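Local coordinates for protein dihydrofolate reductase (Moritella profunda, PDB 3IA5) that catalyses the NADPH-dependent reduction of 7,8-dihydrofolate to 5,6,7,8-tetrahydrofolate, probably a key step in supplying folate cofactors for glycine, purine and DNA precursor synthesis, at residues Val3-Ala8 against Leu93-Gly98; Trp23-Glu28 against Tyr113-Glu118; Tyr133-Ile138 against Ser156-Val161. All blocks are in the same frame, centred on the assembly; numbering follows the deposited sequence.

Interaction 1 of 3, residues Val3-Ala8 against Leu93-Gly98; sequences VSMIAA and LMIIGG. With PO4 (phosphate ion), chain C.
The flat groups joining Val3-Ala8 to Leu93-Gly98 are peptide units, met mostly at their carbonyl ends: Ser4 N lies nearly in line with the Leu93 carbonyl and Ile6 N with that of Ile95, whereas Ile95 N reaches Ser4 O at 2.7 Å tilted 26° from the carbonyl plane. These three bonds pair adjacent parallel strands in the middle of the mixed sheet of the dihydrofolate reductase fold. On one face Val3, Met5 and Ile95 meet: Ile95 CD1 lies 3.6 Å from Val3 CG1, and Met5 CG lies 4.0 Å from Ile95 CD1. Met5 keeps SD beside Ile95 while its terminal methyl leads away; the side chain also touches Cys105 and Phe127. With an alanine in place of Met5, Ile95 would probably lose its CG and SD neighbours and a gap would open beneath helix 99-105. On the other face Met94 SD packs 3.8 Å from Ser4 CB, while Ser4 OG turns to Glu92. Ile6 CG2 meets Ile96 CG2 at 3.8 Å. Past the strand a cis Gly97-Gly98 peptide precedes the helix, and Gly98, an NADPH-binding residue, here gives its N to O1 of a phosphate ion, probably from the crystallisation liquor, at 3.1 Å.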
# COMPACT_ATOMS: atom_id res chain seq x y z
N VAL A 3 -8.33 3.57 -8.70
CA VAL A 3 -7.98 2.64 -7.61
C VAL A 3 -6.47 2.38 -7.67
O VAL A 3 -5.97 1.84 -8.65
CB VAL A 3 -8.72 1.28 -7.74
CG1 VAL A 3 -8.18 0.29 -6.70
CG2 VAL A 3 -10.24 1.47 -7.62
N SER A 4 -5.77 2.78 -6.62
CA SER A 4 -4.33 2.60 -6.53
C SER A 4 -3.96 1.69 -5.37
O SER A 4 -4.70 1.61 -4.38
CB SER A 4 -3.65 3.97 -6.35
OG SER A 4 -3.89 4.79 -7.47
N MET A 5 -2.82 1.00 -5.49
CA MET A 5 -2.26 0.25 -4.36
C MET A 5 -0.88 0.79 -4.01
O MET A 5 -0.13 1.18 -4.90
CB MET A 5 -2.22 -1.26 -4.67
CG MET A 5 -3.53 -1.80 -5.28
SD MET A 5 -3.92 -3.51 -4.90
CE MET A 5 -2.51 -4.37 -5.66
N ILE A 6 -0.56 0.85 -2.73
CA ILE A 6 0.75 1.32 -2.34
C ILE A 6 1.41 0.32 -1.38
O ILE A 6 0.79 -0.16 -0.44
CB ILE A 6 0.74 2.78 -1.77
CG1 ILE A 6 2.16 3.20 -1.35
CG2 ILE A 6 -0.24 2.94 -0.59
CD1 ILE A 6 2.28 4.71 -1.13
N ALA A 7 2.68 0.02 -1.65
CA ALA A 7 3.43 -0.99 -0.92
C ALA A 7 4.95 -0.73 -1.01
O ALA A 7 5.44 -0.04 -1.92
CB ALA A 7 3.09 -2.40 -1.46
N ALA A 8 5.65 -1.32 -0.06
CA ALA A 8 7.08 -1.35 -0.04
C ALA A 8 7.43 -2.83 -0.24
O ALA A 8 6.92 -3.68 0.47
CB ALA A 8 7.63 -0.83 1.32
N LEU A 93 -8.48 6.51 -4.70
CA LEU A 93 -8.49 5.76 -3.46
C LEU A 93 -7.15 5.00 -3.35
O LEU A 93 -6.68 4.45 -4.34
CB LEU A 93 -9.68 4.83 -3.55
CG LEU A 93 -9.85 3.60 -2.70
CD1 LEU A 93 -11.31 3.23 -2.69
CD2 LEU A 93 -8.99 2.50 -3.27
N MET A 94 -6.56 4.96 -2.15
CA MET A 94 -5.26 4.32 -1.92
C MET A 94 -5.35 3.04 -1.08
O MET A 94 -5.66 3.08 0.13
CB MET A 94 -4.28 5.28 -1.24
CG MET A 94 -4.03 6.56 -2.00
SD MET A 94 -3.09 6.42 -3.54
CE MET A 94 -1.48 6.02 -2.91
N ILE A 95 -5.06 1.92 -1.71
CA ILE A 95 -5.13 0.67 -1.00
C ILE A 95 -3.79 0.44 -0.31
O ILE A 95 -2.75 0.34 -1.00
CB ILE A 95 -5.44 -0.47 -1.98
CG1 ILE A 95 -6.90 -0.40 -2.47
CG2 ILE A 95 -5.09 -1.80 -1.34
CD1 ILE A 95 -7.13 -1.28 -3.66
N ILE A 96 -3.80 0.34 1.03
CA ILE A 96 -2.52 0.25 1.75
C ILE A 96 -2.10 -1.14 2.30
O ILE A 96 -1.21 -1.21 3.13
CB ILE A 96 -2.39 1.31 2.87
CG1 ILE A 96 -3.27 0.93 4.08
CG2 ILE A 96 -2.70 2.69 2.34
CD1 ILE A 96 -2.97 1.72 5.34
N GLY A 97 -2.74 -2.21 1.86
CA GLY A 97 -2.44 -3.55 2.38
C GLY A 97 -3.46 -4.09 3.40
O GLY A 97 -4.40 -3.39 3.71
N GLY A 98 -3.26 -5.29 3.95
CA GLY A 98 -2.07 -6.11 3.76
C GLY A 98 -2.12 -7.02 2.55
O GLY A 98 -2.77 -6.72 1.54
P PO4 C . -4.80 -7.48 6.41
O1 PO4 C . -4.64 -6.01 6.59
O2 PO4 C . -3.47 -8.12 6.78
O3 PO4 C . -5.92 -7.96 7.32
O4 PO4 C . -5.05 -7.88 4.98

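Interaction 2 of 3, residues Trp23-Glu28 against Tyr113-Glu118; sequences WHLPAE and YLTHIE
Trp23 CG sits between its backbone N and carbonyl carbon (chi1 57°), which swings the indole over the end of Ile117, and Ile117 answers with an extended arm that carries CD1 up to the ring. The methyl stands over one face, 3.5 Å from the centroid of the five-membered ring and 23° off its normal, a CH-pi contact. It is displaced towards the nitrogen, with CD1 3.3 Å from Trp23 NE1, so the packing here is tight. Leu25 comes to the same methyl from another direction: its CD2 and Ile117 CD1 meet tip to tip at 3.8 Å. Thr115 CG2 touches Leu25 CD2 more loosely, at 4.4 Å. Ile117 CD1 thus bears on both Trp23 and Leu25, and Glu28 OE2 skirts it at 4.0 Å.

The edge of the indole is engaged as well. Trp23 NE1 donates to Glu28 OE2 at 3.1 Å and 168°, almost in the ring plane and on the syn side of the carboxylate. This bond limits the turning of both groups, while the methyl of Ile117 covers the ring beside it. Glu28 is in the place of the acidic residue that marks the folate pocket in this family, and the pairing is consistent with the tryptophan helping to position it there. The backbone is tied locally by Glu28 N to Leu25 O at 2.9 Å. Around the contact, Ala8 of strand 2-9 touches both Trp23 and Glu28, Tyr153 of strand 153-160 lies against Leu25, and Leu31 on helix 27-36 packs on Thr115; the Trp23-Glu28 segment runs as a loop into that helix, whose start lies over strand 111-117.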
# COMPACT_ATOMS: atom_id res chain seq x y z
N TRP A 23 12.91 -5.41 7.36
CA TRP A 23 13.93 -4.44 6.98
C TRP A 23 13.71 -3.14 7.71
O TRP A 23 12.59 -2.88 8.18
CB TRP A 23 13.92 -4.16 5.47
CG TRP A 23 12.59 -3.65 4.91
CD1 TRP A 23 12.00 -2.42 5.12
CD2 TRP A 23 11.70 -4.37 4.05
NE1 TRP A 23 10.81 -2.33 4.43
CE2 TRP A 23 10.59 -3.52 3.77
CE3 TRP A 23 11.71 -5.65 3.48
CZ2 TRP A 23 9.52 -3.91 2.94
CZ3 TRP A 23 10.65 -6.04 2.65
CH2 TRP A 23 9.57 -5.17 2.40
N HIS A 24 14.78 -2.35 7.80
CA HIS A 24 14.71 -0.98 8.30
C HIS A 24 14.80 -0.00 7.14
O HIS A 24 15.75 -0.07 6.36
CB HIS A 24 15.84 -0.69 9.29
CG HIS A 24 15.79 -1.54 10.51
ND1 HIS A 24 14.81 -1.40 11.47
CD2 HIS A 24 16.58 -2.56 10.92
CE1 HIS A 24 15.01 -2.29 12.42
NE2 HIS A 24 16.07 -3.01 12.11
N LEU A 25 13.81 0.87 7.01
CA LEU A 25 13.82 1.91 5.97
C LEU A 25 12.77 2.97 6.30
O LEU A 25 11.71 3.02 5.69
CB LEU A 25 13.56 1.33 4.57
CG LEU A 25 14.11 2.24 3.45
CD1 LEU A 25 15.50 1.79 2.96
CD2 LEU A 25 13.14 2.39 2.28
N PRO A 26 13.06 3.81 7.30
CA PRO A 26 12.14 4.83 7.80
C PRO A 26 11.71 5.77 6.68
O PRO A 26 10.61 6.29 6.73
CB PRO A 26 12.96 5.58 8.85
CG PRO A 26 14.02 4.58 9.30
CD PRO A 26 14.30 3.71 8.10
N ALA A 27 12.53 5.91 5.64
CA ALA A 27 12.15 6.72 4.47
C ALA A 27 10.83 6.29 3.80
O ALA A 27 10.14 7.12 3.18
CB ALA A 27 13.27 6.72 3.44
N GLU A 28 10.50 4.99 3.87
CA GLU A 28 9.27 4.48 3.26
C GLU A 28 8.02 5.18 3.81
O GLU A 28 7.04 5.38 3.10
CB GLU A 28 9.14 2.94 3.42
CG GLU A 28 8.50 2.49 4.72
CD GLU A 28 8.52 0.95 4.89
OE1 GLU A 28 7.87 0.39 5.79
OE2 GLU A 28 9.22 0.30 4.12
N TYR A 113 1.90 2.13 -6.55
CA TYR A 113 2.88 3.01 -5.98
C TYR A 113 3.83 2.09 -5.21
O TYR A 113 3.49 1.62 -4.12
CB TYR A 113 2.24 3.97 -4.97
CG TYR A 113 1.37 5.10 -5.49
CD1 TYR A 113 1.71 6.42 -5.21
CD2 TYR A 113 0.19 4.85 -6.16
CE1 TYR A 113 0.90 7.47 -5.62
CE2 TYR A 113 -0.63 5.88 -6.58
CZ TYR A 113 -0.28 7.20 -6.31
OH TYR A 113 -1.12 8.22 -6.73
N LEU A 114 5.01 1.84 -5.78
CA LEU A 114 5.94 0.84 -5.26
C LEU A 114 7.31 1.40 -4.88
O LEU A 114 8.04 1.96 -5.70
CB LEU A 114 6.15 -0.26 -6.29
CG LEU A 114 4.87 -0.90 -6.86
CD1 LEU A 114 5.27 -1.95 -7.91
CD2 LEU A 114 4.02 -1.52 -5.72
N THR A 115 7.65 1.23 -3.61
CA THR A 115 8.99 1.52 -3.15
C THR A 115 9.79 0.22 -3.22
O THR A 115 9.60 -0.68 -2.39
CB THR A 115 8.95 2.02 -1.72
OG1 THR A 115 8.24 3.26 -1.67
CG2 THR A 115 10.41 2.20 -1.17
N HIS A 116 10.61 0.09 -4.26
CA HIS A 116 11.46 -1.09 -4.42
C HIS A 116 12.70 -0.87 -3.54
O HIS A 116 13.51 0.02 -3.83
CB HIS A 116 11.89 -1.28 -5.88
CG HIS A 116 10.75 -1.48 -6.86
ND1 HIS A 116 10.11 -2.69 -7.04
CD2 HIS A 116 10.20 -0.64 -7.78
CE1 HIS A 116 9.20 -2.58 -7.99
NE2 HIS A 116 9.23 -1.35 -8.45
N ILE A 117 12.82 -1.64 -2.46
CA ILE A 117 14.03 -1.66 -1.63
C ILE A 117 15.05 -2.67 -2.19
O ILE A 117 14.73 -3.85 -2.43
CB ILE A 117 13.67 -1.94 -0.18
CG1 ILE A 117 12.49 -1.03 0.23
CG2 ILE A 117 14.87 -1.75 0.76
CD1 ILE A 117 12.04 -1.20 1.63
N GLU A 118 16.27 -2.19 -2.44
CA GLU A 118 17.31 -2.99 -3.10
C GLU A 118 17.92 -3.95 -2.08
O GLU A 118 18.94 -3.65 -1.44
CB GLU A 118 18.39 -2.10 -3.70
CG GLU A 118 19.46 -2.88 -4.50
CD GLU A 118 20.68 -2.02 -4.88
OE1 GLU A 118 21.14 -1.20 -4.05
OE2 GLU A 118 21.18 -2.17 -6.01

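Interaction 3 of 3, residues Tyr133-Ile138 against Ser156-Val161; sequences YNWQEI and SLLERV
Arg160 is laid against two aromatic rings of the opposite segment, at the edge of the sheet where strands 135-143 and 153-160 form the C-terminal beta hairpin of the dihydrofolate reductase fold. Its CD stands over the six-membered ring of Trp135, 4.0 Å from the centroid and 12° off the normal, a CH-pi contact. Bends further along the chain then carry the guanidinium over a face of Tyr133: CZ is 4.2 Å from the ring centroid, a cation-pi contact with the two planes 33° apart. A water accepts from Asn134 N and, weakly, from Arg160 NE, bridging backbone and side chain. Trp135 also rests its CE3 on Leu158 CB at 3.8 Å, while its NE1 points elsewhere, to Tyr130 O, and Leu112 of strand 111-117 touches the same indole.

Trp135 and Arg160 are a non-hydrogen-bonded pair of the antiparallel strands, with their side chains on the same face. Gln136 and Glu159 make the hydrogen-bonded pair, and Ile138 N and Val161 N extend the pairing to Leu157 O and Asn134 O. Away from the rings, Ile138 CD1 lies 4.0 Å from Leu157 CG and 3.6 Å from Glu159 CB, beside a carboxylate that forms a salt bridge with Arg111. Glu137 CG is anti to the backbone N (chi1 -161°), which sends the extended acid towards Ser156. There Glu137 OE2, also salt-bridged to Arg154, accepts from Ser156 OG at 2.8 Å through its anti lone pair.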
# COMPACT_ATOMS: atom_id res chain seq x y z
N TYR A 133 0.22 -8.36 -15.84
CA TYR A 133 -0.51 -7.31 -16.57
C TYR A 133 0.46 -6.32 -17.20
O TYR A 133 1.66 -6.37 -16.93
CB TYR A 133 -1.45 -6.54 -15.66
CG TYR A 133 -2.45 -7.35 -14.86
CD1 TYR A 133 -2.21 -7.67 -13.54
CD2 TYR A 133 -3.66 -7.78 -15.42
CE1 TYR A 133 -3.12 -8.40 -12.80
CE2 TYR A 133 -4.58 -8.52 -14.68
CZ TYR A 133 -4.31 -8.81 -13.37
OH TYR A 133 -5.20 -9.55 -12.61
N ASN A 134 -0.06 -5.42 -18.01
CA ASN A 134 0.76 -4.44 -18.71
C ASN A 134 0.75 -3.06 -18.03
O ASN A 134 -0.31 -2.52 -17.72
CB ASN A 134 0.28 -4.29 -20.17
CG ASN A 134 0.04 -5.65 -20.84
OD1 ASN A 134 0.98 -6.43 -21.08
ND2 ASN A 134 -1.23 -5.94 -21.14
N TRP A 135 1.94 -2.50 -17.82
CA TRP A 135 2.08 -1.23 -17.07
C TRP A 135 3.03 -0.24 -17.74
O TRP A 135 4.02 -0.65 -18.32
CB TRP A 135 2.66 -1.52 -15.67
CG TRP A 135 1.86 -2.51 -14.89
CD1 TRP A 135 2.01 -3.86 -14.88
CD2 TRP A 135 0.77 -2.21 -14.00
NE1 TRP A 135 1.08 -4.44 -14.05
CE2 TRP A 135 0.31 -3.44 -13.49
CE3 TRP A 135 0.14 -1.02 -13.58
CZ2 TRP A 135 -0.75 -3.53 -12.59
CZ3 TRP A 135 -0.92 -1.11 -12.70
CH2 TRP A 135 -1.34 -2.36 -12.20
N GLN A 136 2.74 1.06 -17.64
CA GLN A 136 3.72 2.11 -17.92
C GLN A 136 4.18 2.78 -16.64
O GLN A 136 3.42 2.93 -15.67
CB GLN A 136 3.14 3.18 -18.86
CG GLN A 136 2.84 2.72 -20.28
CD GLN A 136 3.84 3.21 -21.34
OE1 GLN A 136 5.05 3.35 -21.08
NE2 GLN A 136 3.33 3.47 -22.54
N GLU A 137 5.44 3.19 -16.62
CA GLU A 137 5.94 3.94 -15.49
C GLU A 137 5.71 5.43 -15.74
O GLU A 137 6.18 5.98 -16.72
CB GLU A 137 7.43 3.68 -15.25
CG GLU A 137 7.91 4.06 -13.83
CD GLU A 137 9.39 3.73 -13.60
OE1 GLU A 137 10.24 4.23 -14.37
OE2 GLU A 137 9.70 2.99 -12.66
N ILE A 138 4.93 6.05 -14.87
CA ILE A 138 4.64 7.47 -14.92
C ILE A 138 5.81 8.25 -14.32
O ILE A 138 6.12 9.38 -14.74
CB ILE A 138 3.37 7.76 -14.06
CG1 ILE A 138 2.16 7.06 -14.64
CG2 ILE A 138 3.06 9.29 -13.98
CD1 ILE A 138 0.92 7.33 -13.81
N SER A 156 8.52 3.98 -7.52
CA SER A 156 8.00 3.87 -8.86
C SER A 156 6.45 3.92 -8.84
O SER A 156 5.81 3.33 -7.97
CB SER A 156 8.51 2.61 -9.56
OG SER A 156 7.78 2.38 -10.74
N LEU A 157 5.89 4.70 -9.75
CA LEU A 157 4.45 4.76 -9.99
C LEU A 157 4.17 4.15 -11.34
O LEU A 157 4.49 4.74 -12.36
CB LEU A 157 3.96 6.20 -9.95
CG LEU A 157 2.46 6.55 -10.18
CD1 LEU A 157 1.53 5.71 -9.35
CD2 LEU A 157 2.23 8.02 -9.89
N LEU A 158 3.58 2.96 -11.33
CA LEU A 158 3.09 2.28 -12.52
C LEU A 158 1.60 2.58 -12.82
O LEU A 158 0.73 2.65 -11.91
CB LEU A 158 3.30 0.78 -12.35
CG LEU A 158 4.72 0.30 -12.02
CD1 LEU A 158 4.80 -1.23 -11.94
CD2 LEU A 158 5.69 0.84 -13.08
N GLU A 159 1.30 2.75 -14.10
CA GLU A 159 -0.09 2.89 -14.53
C GLU A 159 -0.44 1.75 -15.48
O GLU A 159 0.35 1.37 -16.34
CB GLU A 159 -0.39 4.26 -15.17
CG GLU A 159 -1.92 4.60 -15.09
CD GLU A 159 -2.27 6.04 -15.48
OE1 GLU A 159 -2.31 6.35 -16.70
OE2 GLU A 159 -2.51 6.86 -14.57
N ARG A 160 -1.63 1.19 -15.29
CA ARG A 160 -2.08 0.08 -16.12
C ARG A 160 -2.33 0.53 -17.56
O ARG A 160 -2.81 1.64 -17.79
CB ARG A 160 -3.37 -0.49 -15.53
CG ARG A 160 -3.88 -1.70 -16.25
CD ARG A 160 -3.38 -2.98 -15.62
NE ARG A 160 -4.44 -3.98 -15.74
CZ ARG A 160 -5.26 -4.35 -14.76
NH1 ARG A 160 -5.13 -3.87 -13.51
NH2 ARG A 160 -6.18 -5.25 -15.03
N VAL A 161 -2.01 -0.33 -18.53
CA VAL A 161 -2.14 0.03 -19.94
C VAL A 161 -3.23 -0.77 -20.67
O VAL A 161 -3.48 -1.95 -20.36
CB VAL A 161 -0.77 -0.11 -20.66
CG1 VAL A 161 -0.90 -0.08 -22.19
CG2 VAL A 161 0.16 1.00 -20.19
O HOH W 1 -3.09 -4.89 -18.34

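In the fold
All three contacts belong to one mixed sheet and its cover. Interaction 1 is the most deeply buried, its centre about 3 Å from the centre of the chain, and joins two parallel strands by backbone bonds and aliphatic packing. Interaction 2, also buried, has no hydrogen bonds between its segments and joins a loop and helix start to a strand by side chains alone. Interaction 3 is at the surface, with charged and aromatic groups added to an antiparallel hairpin. Strand 111-117 links them: Tyr113 pairs with Met5 and Ala7 of interaction 1, and Leu114 O with Ser156 N of interaction 3.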